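Local coordinates for cell division protein FtsI/penicillin binding protein 2 (Legionella pneumophila subsp. pneumophila ATCC 43290, PDB 4ZTK), which probably cross-links peptidoglycan during cell division, as a D,D-transpeptidase of the penicillin-binding protein family, at residues Gln26-Gln31 against Arg304-Asp309; Ala41-Ile46 against Glu69-Arg74; Ser126-Ile131 against Asn223-Asn228. All coordinates share one frame; numbering follows the deposited sequence.

Followed from the N terminus, the chain opens contact 1 in helix 22-38 and completes it only at residues 304-309, in its last helix, so the other two contacts lie within that span. Contact 2 closes first, joining the start of strand 43-49 to residues 69-74 in the loop after strand 56-63. Contact 3 follows in series; none of the three loops cross. Contacts 1 and 2 touch through Ile46 of strand 43-49, whose side chain packs on Val28, Gln31 and Val306. Contact 3 lies across the chain's centre from contact 2, nearest atoms about 17 Å apart, and joins helix 127-133 to helix 216-231 in the helical part of the domain.

Contact 1 of 3, residues Gln26-Gln31 against Arg304-Asp309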
ATOM      1  N   GLN A  26     -14.405  -9.132  12.272  1.00 37.94           N
ATOM      2  CA  GLN A  26     -14.172  -9.134  13.707  1.00 38.07           C
ATOM      3  C   GLN A  26     -12.680  -9.054  14.031  1.00 37.31           C
ATOM      4  O   GLN A  26     -12.277  -8.370  14.969  1.00 46.47           O
ATOM      5  CB  GLN A  26     -14.805 -10.374  14.334  1.00 44.67           C
ATOM      6  CG  GLN A  26     -14.741 -10.397  15.837  1.00 55.10           C
ATOM      7  CD  GLN A  26     -15.838 -11.243  16.450  1.00 61.97           C
ATOM      8  OE1 GLN A  26     -17.027 -11.008  16.220  1.00 64.40           O
ATOM      9  NE2 GLN A  26     -15.443 -12.238  17.232  1.00 63.90           N
ATOM     10  N   ILE A  27     -11.867  -9.749  13.243  1.00 36.19           N
ATOM     11  CA  ILE A  27     -10.414  -9.669  13.376  1.00 35.44           C
ATOM     12  C   ILE A  27      -9.896  -8.237  13.220  1.00 33.06           C
ATOM     13  O   ILE A  27      -9.173  -7.735  14.081  1.00 41.06           O
ATOM     14  CB  ILE A  27      -9.704 -10.573  12.353  1.00 35.21           C
ATOM     15  CG1 ILE A  27      -9.947 -12.045  12.695  1.00 41.98           C
ATOM     16  CG2 ILE A  27      -8.205 -10.261  12.305  1.00 30.56           C
ATOM     17  CD1 ILE A  27      -9.377 -13.017  11.674  1.00 40.83           C
ATOM     18  N   VAL A  28     -10.271  -7.570  12.136  1.00 30.10           N
ATOM     19  CA  VAL A  28      -9.732  -6.234  11.886  1.00 33.33           C
ATOM     20  C   VAL A  28     -10.295  -5.219  12.879  1.00 34.07           C
ATOM     21  O   VAL A  28      -9.630  -4.247  13.237  1.00 33.05           O
ATOM     22  CB  VAL A  28      -9.946  -5.779  10.425  1.00 32.04           C
ATOM     23  CG1 VAL A  28      -9.187  -6.694   9.482  1.00 30.50           C
ATOM     24  CG2 VAL A  28     -11.434  -5.746  10.064  1.00 32.91           C
ATOM     25  N   GLU A  29     -11.518  -5.465  13.336  1.00 28.56           N
ATOM     26  CA  GLU A  29     -12.137  -4.623  14.353  1.00 42.13           C
ATOM     27  C   GLU A  29     -11.355  -4.623  15.663  1.00 35.33           C
ATOM     28  O   GLU A  29     -11.127  -3.568  16.233  1.00 39.91           O
ATOM     29  CB  GLU A  29     -13.592  -5.033  14.592  1.00 43.08           C
ATOM     30  CG  GLU A  29     -14.562  -4.441  13.585  1.00 44.15           C
ATOM     31  CD  GLU A  29     -15.956  -5.026  13.702  1.00 53.13           C
ATOM     32  OE1 GLU A  29     -16.102  -6.081  14.355  1.00 55.45           O
ATOM     33  OE2 GLU A  29     -16.904  -4.433  13.144  1.00 55.27           O
ATOM     34  N   LYS A  30     -10.936  -5.797  16.127  1.00 32.99           N
ATOM     35  CA  LYS A  30     -10.120  -5.893  17.339  1.00 35.88           C
ATOM     36  C   LYS A  30      -8.744  -5.258  17.152  1.00 31.31           C
ATOM     37  O   LYS A  30      -8.226  -4.598  18.055  1.00 35.12           O
ATOM     38  CB  LYS A  30      -9.925  -7.352  17.758  1.00 36.02           C
ATOM     39  CG  LYS A  30     -11.200  -8.090  18.071  1.00 48.21           C
ATOM     40  CD  LYS A  30     -10.925  -9.500  18.573  1.00 61.96           C
ATOM     41  CE  LYS A  30     -10.260 -10.355  17.506  1.00 66.96           C
ATOM     42  NZ  LYS A  30     -10.038 -11.750  17.984  1.00 68.42           N
ATOM     43  N   GLN A  31      -8.145  -5.480  15.988  1.00 31.38           N
ATOM     44  CA  GLN A  31      -6.766  -5.065  15.757  1.00 33.35           C
ATOM     45  C   GLN A  31      -6.595  -3.558  15.569  1.00 27.85           C
ATOM     46  O   GLN A  31      -5.684  -2.966  16.145  1.00 34.42           O
ATOM     47  CB  GLN A  31      -6.158  -5.819  14.569  1.00 34.63           C
ATOM     48  CG  GLN A  31      -6.007  -7.322  14.778  1.00 36.60           C
ATOM     49  CD  GLN A  31      -4.967  -7.678  15.830  1.00 38.54           C
ATOM     50  OE1 GLN A  31      -4.214  -6.821  16.299  1.00 37.33           O
ATOM     51  NE2 GLN A  31      -4.921  -8.952  16.204  1.00 33.90           N
ATOM     52  N   ARG A 304       0.924  -7.678  10.328  1.00 30.81           N
ATOM     53  CA  ARG A 304       1.370  -8.991  10.788  1.00 29.12           C
ATOM     54  C   ARG A 304       0.344  -9.674  11.693  1.00 35.59           C
ATOM     55  O   ARG A 304       0.037 -10.855  11.517  1.00 33.46           O
ATOM     56  CB  ARG A 304       2.701  -8.871  11.526  1.00 26.26           C
ATOM     57  CG  ARG A 304       3.234 -10.199  12.064  1.00 36.36           C
ATOM     58  CD  ARG A 304       4.390  -9.987  13.030  1.00 44.28           C
ATOM     59  NE  ARG A 304       5.004 -11.248  13.434  1.00 63.56           N
ATOM     60  CZ  ARG A 304       5.641 -11.438  14.586  1.00 77.42           C
ATOM     61  NH1 ARG A 304       5.744 -10.449  15.466  1.00 82.25           N
ATOM     62  NH2 ARG A 304       6.173 -12.621  14.863  1.00 79.21           N
ATOM     63  N   ASN A 305      -0.183  -8.930  12.661  1.00 35.67           N
ATOM     64  CA  ASN A 305      -1.139  -9.500  13.608  1.00 37.41           C
ATOM     65  C   ASN A 305      -2.435  -9.931  12.932  1.00 31.55           C
ATOM     66  O   ASN A 305      -2.982 -10.982  13.246  1.00 32.18           O
ATOM     67  CB  ASN A 305      -1.427  -8.529  14.758  1.00 33.05           C
ATOM     68  CG  ASN A 305      -0.204  -8.267  15.618  1.00 44.49           C
ATOM     69  OD1 ASN A 305       0.697  -9.102  15.708  1.00 42.96           O
ATOM     70  ND2 ASN A 305      -0.167  -7.102  16.256  1.00 45.96           N
ATOM     71  N   VAL A 306      -2.928  -9.113  12.006  1.00 29.46           N
ATOM     72  CA  VAL A 306      -4.142  -9.462  11.276  1.00 35.26           C
ATOM     73  C   VAL A 306      -3.893 -10.692  10.409  1.00 35.29           C
ATOM     74  O   VAL A 306      -4.698 -11.624  10.388  1.00 33.72           O
ATOM     75  CB  VAL A 306      -4.633  -8.296  10.398  1.00 38.06           C
ATOM     76  CG1 VAL A 306      -5.765  -8.750   9.491  1.00 36.36           C
ATOM     77  CG2 VAL A 306      -5.078  -7.134  11.272  1.00 23.98           C
ATOM     78  N   ALA A 307      -2.763 -10.688   9.709  1.00 29.53           N
ATOM     79  CA  ALA A 307      -2.367 -11.799   8.851  1.00 37.28           C
ATOM     80  C   ALA A 307      -2.267 -13.115   9.612  1.00 40.57           C
ATOM     81  O   ALA A 307      -2.721 -14.150   9.132  1.00 47.52           O
ATOM     82  CB  ALA A 307      -1.048 -11.489   8.156  1.00 37.54           C
HETATM   83  N   MSE A 308      -1.673 -13.081  10.798  1.00 42.38           N
HETATM   84  CA  MSE A 308      -1.564 -14.297  11.597  1.00 41.17           C
HETATM   85  C   MSE A 308      -2.929 -14.785  12.071  1.00 45.21           C
HETATM   86  O   MSE A 308      -3.186 -15.986  12.097  1.00 46.13           O
HETATM   87  CB  MSE A 308      -0.599 -14.107  12.767  1.00 40.58           C
HETATM   88  CG  MSE A 308       0.857 -14.163  12.333  1.00 47.75           C
HETATM   89 SE   MSE A 308       2.120 -13.732  13.737  0.65 61.67          SE
HETATM   90  CE  MSE A 308       1.689 -15.174  14.987  1.00 58.33           C
ATOM     91  N   ASP A 309      -3.806 -13.849  12.423  1.00 48.23           N
ATOM     92  CA  ASP A 309      -5.180 -14.184  12.794  1.00 48.86           C
ATOM     93  C   ASP A 309      -5.943 -14.793  11.622  1.00 45.18           C
ATOM     94  O   ASP A 309      -6.651 -15.783  11.781  1.00 49.85           O
ATOM     95  CB  ASP A 309      -5.926 -12.939  13.281  1.00 60.57           C
ATOM     96  CG  ASP A 309      -5.647 -12.616  14.733  1.00 70.67           C
ATOM     97  OD1 ASP A 309      -4.665 -13.155  15.285  1.00 74.41           O
ATOM     98  OD2 ASP A 309      -6.410 -11.817  15.319  1.00 76.33           O
TER
HETATM   99  O   HOH W   1      -2.604  -4.661  16.283  1.00 47.11           O
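Val28, Ile27 and Gln31 meet Val306, Asp309 and Asn305 where the first and last helices of the chain, 22-38 and 295-310, pack side by side against the five-stranded antiparallel sheet, as in the transpeptidase fold that penicillin-binding proteins share with serine beta-lactamases. The two segments run nearly antiparallel, at 151°, and their axes approach to 9.9 Å. The pair illustrates how one interface can be close-packed near the sheet and polar away from it.

On the packed side, Val306 divides its methyl groups between partners. Its CG1 sits 4.0 Å from Val28 CG1, with Ile27 CG2 equally near, whereas Val306 CG2 lies against the aliphatic part of Gln31, 3.6 Å from Gln31 CG. Both valines also rest on Ile48 of strand 43-49, and Val28 reaches Ala58 and Ala60 of strand 56-63, which joins the helix pair to the sheet beneath. Ile27 and Asp309 run alongside each other, pointing opposite ways, and Ile27 CG2 comes within 3.6 Å of Asp309 CB, so the carbon stem of the acid continues the apolar surface.

The outer side is looser and partly exposed. In Gln31, chi2 (-68°) bends CD away from a straight extension; the amide lies over Asn305 CB. Its NE2 meets Asp309 OD2 tip to tip in a weak hydrogen bond of 3.3 Å, the amide and carboxylate planes standing 63° apart. Lys30 NZ lies 4.5 Å from Asp309 OD2, too far for a salt bridge, yet its charge may still help to stabilise the carboxylate. The other end of the amide is held by solvent: a water donates to Gln31 OE1 at 2.7 Å and weakly accepts from Asn305 ND2.

Contact 2 of 3, residues Ala41-Ile46 against Glu69-Arg74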
ATOM      1  N   ALA A  41      -3.077   7.247  18.249  1.00 33.69           N
ATOM      2  CA  ALA A  41      -3.311   7.775  16.913  1.00 35.44           C
ATOM      3  C   ALA A  41      -4.587   8.603  16.840  1.00 37.95           C
ATOM      4  O   ALA A  41      -5.523   8.398  17.614  1.00 37.30           O
ATOM      5  CB  ALA A  41      -3.367   6.642  15.909  1.00 28.71           C
ATOM      6  N   LYS A  42      -4.619   9.538  15.899  1.00 40.46           N
ATOM      7  CA  LYS A  42      -5.831  10.301  15.642  1.00 38.20           C
ATOM      8  C   LYS A  42      -6.898   9.377  15.065  1.00 38.97           C
ATOM      9  O   LYS A  42      -8.060   9.427  15.465  1.00 38.12           O
ATOM     10  CB  LYS A  42      -5.548  11.459  14.686  1.00 38.14           C
ATOM     11  CG  LYS A  42      -6.762  12.334  14.404  1.00 47.48           C
ATOM     12  CD  LYS A  42      -6.404  13.491  13.486  1.00 56.55           C
ATOM     13  CE  LYS A  42      -7.619  14.359  13.205  1.00 65.38           C
ATOM     14  NZ  LYS A  42      -7.339  15.373  12.149  1.00 72.04           N
ATOM     15  N   SER A  43      -6.491   8.532  14.121  1.00 38.34           N
ATOM     16  CA  SER A  43      -7.377   7.515  13.567  1.00 34.61           C
ATOM     17  C   SER A  43      -6.581   6.375  12.945  1.00 33.27           C
ATOM     18  O   SER A  43      -5.355   6.421  12.863  1.00 33.12           O
ATOM     19  CB  SER A  43      -8.312   8.114  12.514  1.00 36.47           C
ATOM     20  OG  SER A  43      -7.610   8.377  11.310  1.00 38.02           O
ATOM     21  N   GLY A  44      -7.291   5.352  12.493  1.00 32.12           N
ATOM     22  CA  GLY A  44      -6.650   4.247  11.815  1.00 29.88           C
ATOM     23  C   GLY A  44      -7.675   3.416  11.086  1.00 26.07           C
ATOM     24  O   GLY A  44      -8.850   3.423  11.443  1.00 31.59           O
ATOM     25  N   VAL A  45      -7.230   2.694  10.068  1.00 28.38           N
ATOM     26  CA  VAL A  45      -8.121   1.868   9.272  1.00 32.05           C
ATOM     27  C   VAL A  45      -7.388   0.621   8.795  1.00 30.66           C
ATOM     28  O   VAL A  45      -6.195   0.672   8.499  1.00 30.08           O
ATOM     29  CB  VAL A  45      -8.677   2.654   8.057  1.00 33.75           C
ATOM     30  CG1 VAL A  45      -7.539   3.276   7.250  1.00 23.63           C
ATOM     31  CG2 VAL A  45      -9.549   1.761   7.167  1.00 29.76           C
ATOM     32  N   ILE A  46      -8.099  -0.502   8.758  1.00 27.55           N
ATOM     33  CA  ILE A  46      -7.598  -1.714   8.129  1.00 27.32           C
ATOM     34  C   ILE A  46      -8.617  -2.227   7.122  1.00 28.29           C
ATOM     35  O   ILE A  46      -9.815  -2.290   7.408  1.00 29.79           O
ATOM     36  CB  ILE A  46      -7.332  -2.830   9.152  1.00 32.71           C
ATOM     37  CG1 ILE A  46      -6.305  -2.379  10.189  1.00 29.02           C
ATOM     38  CG2 ILE A  46      -6.845  -4.086   8.448  1.00 27.89           C
ATOM     39  CD1 ILE A  46      -6.121  -3.374  11.310  1.00 29.85           C
ATOM     40  N   GLU A  69     -13.666  12.706   8.795  1.00 63.39           N
ATOM     41  CA  GLU A  69     -14.281  12.028   7.667  1.00 58.52           C
ATOM     42  C   GLU A  69     -13.910  10.558   7.741  1.00 54.23           C
ATOM     43  O   GLU A  69     -12.775  10.214   8.068  1.00 56.09           O
ATOM     44  CB  GLU A  69     -13.803  12.616   6.343  1.00 58.46           C
ATOM     45  CG  GLU A  69     -14.318  11.861   5.127  1.00 58.04           C
ATOM     46  CD  GLU A  69     -13.765  12.398   3.825  1.00 63.77           C
ATOM     47  OE1 GLU A  69     -14.228  11.952   2.753  1.00 65.42           O
ATOM     48  OE2 GLU A  69     -12.866  13.264   3.874  1.00 69.10           O
ATOM     49  N   SER A  70     -14.871   9.689   7.454  1.00 49.19           N
ATOM     50  CA  SER A  70     -14.611   8.262   7.457  1.00 44.79           C
ATOM     51  C   SER A  70     -13.577   7.885   6.401  1.00 44.32           C
ATOM     52  O   SER A  70     -13.533   8.476   5.323  1.00 40.02           O
ATOM     53  CB  SER A  70     -15.902   7.487   7.207  1.00 38.86           C
ATOM     54  OG  SER A  70     -15.616   6.120   6.972  1.00 38.46           O
ATOM     55  N   TRP A  71     -12.754   6.887   6.712  1.00 39.59           N
ATOM     56  CA  TRP A  71     -11.816   6.341   5.740  1.00 32.84           C
ATOM     57  C   TRP A  71     -12.533   5.600   4.614  1.00 38.49           C
ATOM     58  O   TRP A  71     -11.897   5.156   3.662  1.00 36.76           O
ATOM     59  CB  TRP A  71     -10.814   5.405   6.417  1.00 29.76           C
ATOM     60  CG  TRP A  71      -9.793   6.122   7.228  1.00 33.20           C
ATOM     61  CD1 TRP A  71      -9.787   6.291   8.581  1.00 33.20           C
ATOM     62  CD2 TRP A  71      -8.621   6.779   6.733  1.00 33.91           C
ATOM     63  NE1 TRP A  71      -8.679   7.010   8.962  1.00 28.41           N
ATOM     64  CE2 TRP A  71      -7.948   7.321   7.847  1.00 26.22           C
ATOM     65  CE3 TRP A  71      -8.076   6.962   5.458  1.00 28.22           C
ATOM     66  CZ2 TRP A  71      -6.756   8.032   7.721  1.00 34.29           C
ATOM     67  CZ3 TRP A  71      -6.893   7.668   5.335  1.00 33.12           C
ATOM     68  CH2 TRP A  71      -6.245   8.195   6.461  1.00 36.27           C
ATOM     69  N   LYS A  72     -13.850   5.453   4.728  1.00 42.04           N
ATOM     70  CA  LYS A  72     -14.635   4.863   3.654  1.00 45.08           C
ATOM     71  C   LYS A  72     -14.597   5.763   2.425  1.00 43.16           C
ATOM     72  O   LYS A  72     -14.716   5.287   1.296  1.00 39.18           O
ATOM     73  CB  LYS A  72     -16.088   4.643   4.085  1.00 54.67           C
ATOM     74  CG  LYS A  72     -16.298   3.583   5.164  1.00 63.62           C
ATOM     75  CD  LYS A  72     -17.718   3.023   5.094  1.00 70.08           C
ATOM     76  CE  LYS A  72     -18.048   2.125   6.280  1.00 73.43           C
ATOM     77  NZ  LYS A  72     -18.460   2.909   7.479  1.00 76.28           N
ATOM     78  N   SER A  73     -14.425   7.065   2.645  1.00 41.84           N
ATOM     79  CA  SER A  73     -14.425   8.023   1.541  1.00 42.96           C
ATOM     80  C   SER A  73     -13.188   8.930   1.477  1.00 45.96           C
ATOM     81  O   SER A  73     -12.956   9.592   0.464  1.00 44.18           O
ATOM     82  CB  SER A  73     -15.695   8.877   1.584  1.00 42.06           C
ATOM     83  OG  SER A  73     -15.834   9.527   2.836  1.00 42.62           O
ATOM     84  N   ARG A  74     -12.397   8.951   2.546  1.00 41.01           N
ATOM     85  CA  ARG A  74     -11.271   9.884   2.664  1.00 39.08           C
ATOM     86  C   ARG A  74     -10.217   9.748   1.556  1.00 36.21           C
ATOM     87  O   ARG A  74      -9.791   8.645   1.216  1.00 35.57           O
ATOM     88  CB  ARG A  74     -10.619   9.754   4.045  1.00 41.74           C
ATOM     89  CG  ARG A  74      -9.454  10.692   4.298  1.00 43.63           C
ATOM     90  CD  ARG A  74      -9.154  10.754   5.789  1.00 49.64           C
ATOM     91  NE  ARG A  74      -7.912  11.460   6.084  1.00 47.72           N
ATOM     92  CZ  ARG A  74      -7.450  11.672   7.313  1.00 46.20           C
ATOM     93  NH1 ARG A  74      -8.130  11.233   8.363  1.00 37.26           N
ATOM     94  NH2 ARG A  74      -6.309  12.324   7.492  1.00 49.34           N
TER
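Ser43 and Val45 both use a first torsion that sets an atom between the backbone N and the carbonyl carbon, Ser43 OG at chi1 74° and Val45 CG1 at chi1 53°, and each of these atoms then meets the indole of Trp71 in its own way. Ser43 OG comes to the ring edge, close to its plane, and accepts from Trp71 NE1 at 2.9 Å with an N-H...O angle of 155°. Val45 CG1 comes over a face as a CH-pi contact, 3.8 Å from the centroid of the five-membered ring.

The opposite face is taken by the extended side chain of Arg74, whose CD stands 3.7 Å above the indole plane. Farther along, Trp71 CZ2 lies 3.5 Å above the guanidinium plane. The indole thus has Val45 from across the contact on one face and Arg74 from its own segment on the other, each offset toward the rim. Glu281 ties the polar ends together, since its carboxylate hydrogen-bonds Ser43 OG and forms a salt bridge with Arg74. An ST turn from Ser70 OG to Lys72 N lies in the loop, and Glu61 accepts from Trp71 N.

Strand 43-49 runs here between strands 56-63 and 274-281, with a classic beta bulge at Lys42 and Ser43 opposite Glu281; Phe76 meets Trp71 edge-to-face, while Ile46, which follows Val45, packs on helix 22-38.

Contact 3 of 3, residues Ser126-Ile131 against Asn223-Asn228; sequences SLADAI and NHMLEN
Met225, present as selenomethionine, reaches across to Leu127, Ala128 and Ile131 and carries most of this contact, which joins two helices in the helical part of the transpeptidase domain, near residues that probably form its SxxK motif. Its chain is extended beyond CG, and chi3 (178°) carries CE onward to the start of helix 127-133. There CE lies 3.6 Å from the backbone N of Ala128 and 3.7 Å from Leu127 CG. Nearer the root, Met225 CG packs on Ala128 CB at 4.0 Å, and Met225 SE lies 4.1 Å from Ile131 CG1. The side chains of Leu127 and Ile131 each lie across the Met225 chain at about a right angle, with Ala128 packing at its root.

The backbones are close as well: the CA of Ala128 comes within 5.3 Å of Met225 CA, consistent with its short side chain, and the segment axes, inclined at 46°, approach to 8.9 Å.

One shell farther out, a capping box fixes the beginning of helix 127-133. Ser126 N donates to Asp129 OD2 at 3.2 Å, and Asp129 N returns a weak bond to Ser126 OG; Ala125 N also binds Asp129 OD2. Beyond that, Leu127 packs on Ala87 and Ile91 of helix 83-92 and on Val142 of helix 136-146, while Ile131 touches Lys83, probably the SxxK lysine. On the other partner, Leu226 packs on Pro84 and on Lys248 of strand 246-253.

The chemistry is therefore divided: carbon and selenium make the packing between the helices through dispersion and shape, whereas the polar groups of the capping box act within the start of helix 127-133, where the carboxylate of Asp129 is likely to be stabilised by the backbone N-H groups it faces.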
ATOM      1  N   SER A 126      20.620  -2.170  -6.585  1.00 65.05           N
ATOM      2  CA  SER A 126      19.699  -2.596  -7.636  1.00 53.45           C
ATOM      3  C   SER A 126      18.290  -2.054  -7.412  1.00 43.90           C
ATOM      4  O   SER A 126      18.001  -1.439  -6.384  1.00 34.90           O
ATOM      5  CB  SER A 126      19.649  -4.124  -7.710  1.00 49.33           C
ATOM      6  OG  SER A 126      19.117  -4.669  -6.511  1.00 47.83           O
ATOM      7  N   LEU A 127      17.413  -2.289  -8.380  1.00 37.01           N
ATOM      8  CA  LEU A 127      16.038  -1.834  -8.260  1.00 40.19           C
ATOM      9  C   LEU A 127      15.373  -2.537  -7.082  1.00 43.67           C
ATOM     10  O   LEU A 127      14.592  -1.929  -6.347  1.00 35.63           O
ATOM     11  CB  LEU A 127      15.266  -2.076  -9.559  1.00 38.95           C
ATOM     12  CG  LEU A 127      13.796  -1.648  -9.570  1.00 44.79           C
ATOM     13  CD1 LEU A 127      13.627  -0.204  -9.121  1.00 37.37           C
ATOM     14  CD2 LEU A 127      13.206  -1.846 -10.955  1.00 46.01           C
ATOM     15  N   ALA A 128      15.706  -3.811  -6.892  1.00 40.43           N
ATOM     16  CA  ALA A 128      15.172  -4.586  -5.778  1.00 40.53           C
ATOM     17  C   ALA A 128      15.576  -3.971  -4.444  1.00 34.82           C
ATOM     18  O   ALA A 128      14.781  -3.917  -3.509  1.00 38.30           O
ATOM     19  CB  ALA A 128      15.649  -6.028  -5.861  1.00 43.60           C
ATOM     20  N   ASP A 129      16.819  -3.508  -4.365  1.00 34.53           N
ATOM     21  CA  ASP A 129      17.332  -2.875  -3.155  1.00 38.22           C
ATOM     22  C   ASP A 129      16.607  -1.561  -2.897  1.00 39.27           C
ATOM     23  O   ASP A 129      16.310  -1.215  -1.752  1.00 36.70           O
ATOM     24  CB  ASP A 129      18.837  -2.613  -3.282  1.00 42.52           C
ATOM     25  CG  ASP A 129      19.659  -3.886  -3.274  1.00 60.11           C
ATOM     26  OD1 ASP A 129      19.214  -4.877  -2.656  1.00 69.17           O
ATOM     27  OD2 ASP A 129      20.753  -3.895  -3.882  1.00 65.08           O
ATOM     28  N   ALA A 130      16.333  -0.830  -3.975  1.00 39.93           N
ATOM     29  CA  ALA A 130      15.673   0.466  -3.883  1.00 33.82           C
ATOM     30  C   ALA A 130      14.231   0.328  -3.405  1.00 31.53           C
ATOM     31  O   ALA A 130      13.738   1.174  -2.667  1.00 37.09           O
ATOM     32  CB  ALA A 130      15.736   1.200  -5.224  1.00 31.68           C
ATOM     33  N   ILE A 131      13.554  -0.737  -3.824  1.00 30.79           N
ATOM     34  CA  ILE A 131      12.212  -1.027  -3.315  1.00 28.59           C
ATOM     35  C   ILE A 131      12.269  -1.433  -1.837  1.00 29.78           C
ATOM     36  O   ILE A 131      11.503  -0.930  -1.015  1.00 29.89           O
ATOM     37  CB  ILE A 131      11.515  -2.142  -4.124  1.00 31.23           C
ATOM     38  CG1 ILE A 131      11.168  -1.662  -5.539  1.00 31.43           C
ATOM     39  CG2 ILE A 131      10.251  -2.617  -3.412  1.00 26.71           C
ATOM     40  CD1 ILE A 131      10.090  -0.586  -5.590  1.00 24.73           C
ATOM     41  N   ASN A 223       6.790  -9.454  -7.260  1.00 30.02           N
ATOM     42  CA  ASN A 223       6.489 -10.236  -6.071  1.00 32.09           C
ATOM     43  C   ASN A 223       7.758 -10.552  -5.276  1.00 33.51           C
ATOM     44  O   ASN A 223       7.771 -10.453  -4.048  1.00 37.08           O
ATOM     45  CB  ASN A 223       5.746 -11.521  -6.441  1.00 38.58           C
ATOM     46  CG  ASN A 223       5.395 -12.357  -5.228  1.00 47.68           C
ATOM     47  OD1 ASN A 223       4.515 -11.997  -4.445  1.00 46.61           O
ATOM     48  ND2 ASN A 223       6.084 -13.481  -5.066  1.00 51.53           N
ATOM     49  N   HIS A 224       8.824 -10.917  -5.981  1.00 32.50           N
ATOM     50  CA  HIS A 224      10.109 -11.175  -5.336  1.00 34.75           C
ATOM     51  C   HIS A 224      10.611  -9.924  -4.614  1.00 35.62           C
ATOM     52  O   HIS A 224      11.115  -9.995  -3.492  1.00 35.16           O
ATOM     53  CB  HIS A 224      11.139 -11.640  -6.365  1.00 38.58           C
ATOM     54  CG  HIS A 224      12.487 -11.938  -5.784  1.00 52.37           C
ATOM     55  ND1 HIS A 224      12.745 -13.073  -5.045  1.00 61.75           N
ATOM     56  CD2 HIS A 224      13.653 -11.250  -5.839  1.00 56.57           C
ATOM     57  CE1 HIS A 224      14.013 -13.072  -4.670  1.00 65.62           C
ATOM     58  NE2 HIS A 224      14.584 -11.977  -5.138  1.00 65.36           N
HETATM   59  N   MSE A 225      10.459  -8.775  -5.262  1.00 27.43           N
HETATM   60  CA  MSE A 225      10.874  -7.505  -4.675  1.00 26.49           C
HETATM   61  C   MSE A 225      10.063  -7.158  -3.436  1.00 29.86           C
HETATM   62  O   MSE A 225      10.601  -6.628  -2.463  1.00 30.29           O
HETATM   63  CB  MSE A 225      10.769  -6.375  -5.702  1.00 27.73           C
HETATM   64  CG  MSE A 225      11.827  -6.436  -6.796  1.00 39.92           C
HETATM   65 SE   MSE A 225      11.774  -4.878  -7.977  0.65 45.21          SE
HETATM   66  CE  MSE A 225      13.292  -5.326  -9.120  1.00 51.95           C
ATOM     67  N   LEU A 226       8.768  -7.455  -3.471  1.00 27.65           N
ATOM     68  CA  LEU A 226       7.907  -7.192  -2.322  1.00 27.97           C
ATOM     69  C   LEU A 226       8.163  -8.150  -1.153  1.00 27.69           C
ATOM     70  O   LEU A 226       8.022  -7.765   0.005  1.00 32.90           O
ATOM     71  CB  LEU A 226       6.443  -7.239  -2.735  1.00 28.39           C
ATOM     72  CG  LEU A 226       5.982  -6.020  -3.524  1.00 31.15           C
ATOM     73  CD1 LEU A 226       4.537  -6.191  -3.966  1.00 31.09           C
ATOM     74  CD2 LEU A 226       6.145  -4.768  -2.677  1.00 31.30           C
ATOM     75  N   GLU A 227       8.522  -9.394  -1.455  1.00 29.98           N
ATOM     76  CA  GLU A 227       8.916 -10.346  -0.414  1.00 36.15           C
ATOM     77  C   GLU A 227      10.226  -9.910   0.225  1.00 34.74           C
ATOM     78  O   GLU A 227      10.403  -9.993   1.443  1.00 36.38           O
ATOM     79  CB  GLU A 227       9.098 -11.750  -0.993  1.00 37.09           C
ATOM     80  CG  GLU A 227       7.818 -12.491  -1.276  1.00 39.86           C
ATOM     81  CD  GLU A 227       8.061 -13.956  -1.610  1.00 53.67           C
ATOM     82  OE1 GLU A 227       7.591 -14.412  -2.674  1.00 59.47           O
ATOM     83  OE2 GLU A 227       8.720 -14.651  -0.805  1.00 57.24           O
ATOM     84  N   ASN A 228      11.148  -9.456  -0.617  1.00 30.68           N
ATOM     85  CA  ASN A 228      12.446  -8.995  -0.160  1.00 31.34           C
ATOM     86  C   ASN A 228      12.344  -7.703   0.637  1.00 34.02           C
ATOM     87  O   ASN A 228      13.117  -7.476   1.569  1.00 31.89           O
ATOM     88  CB  ASN A 228      13.385  -8.804  -1.348  1.00 31.87           C
ATOM     89  CG  ASN A 228      14.795  -8.483  -0.921  1.00 40.50           C
ATOM     90  OD1 ASN A 228      15.451  -9.289  -0.263  1.00 43.10           O
ATOM     91  ND2 ASN A 228      15.275  -7.302  -1.296  1.00 39.31           N
TER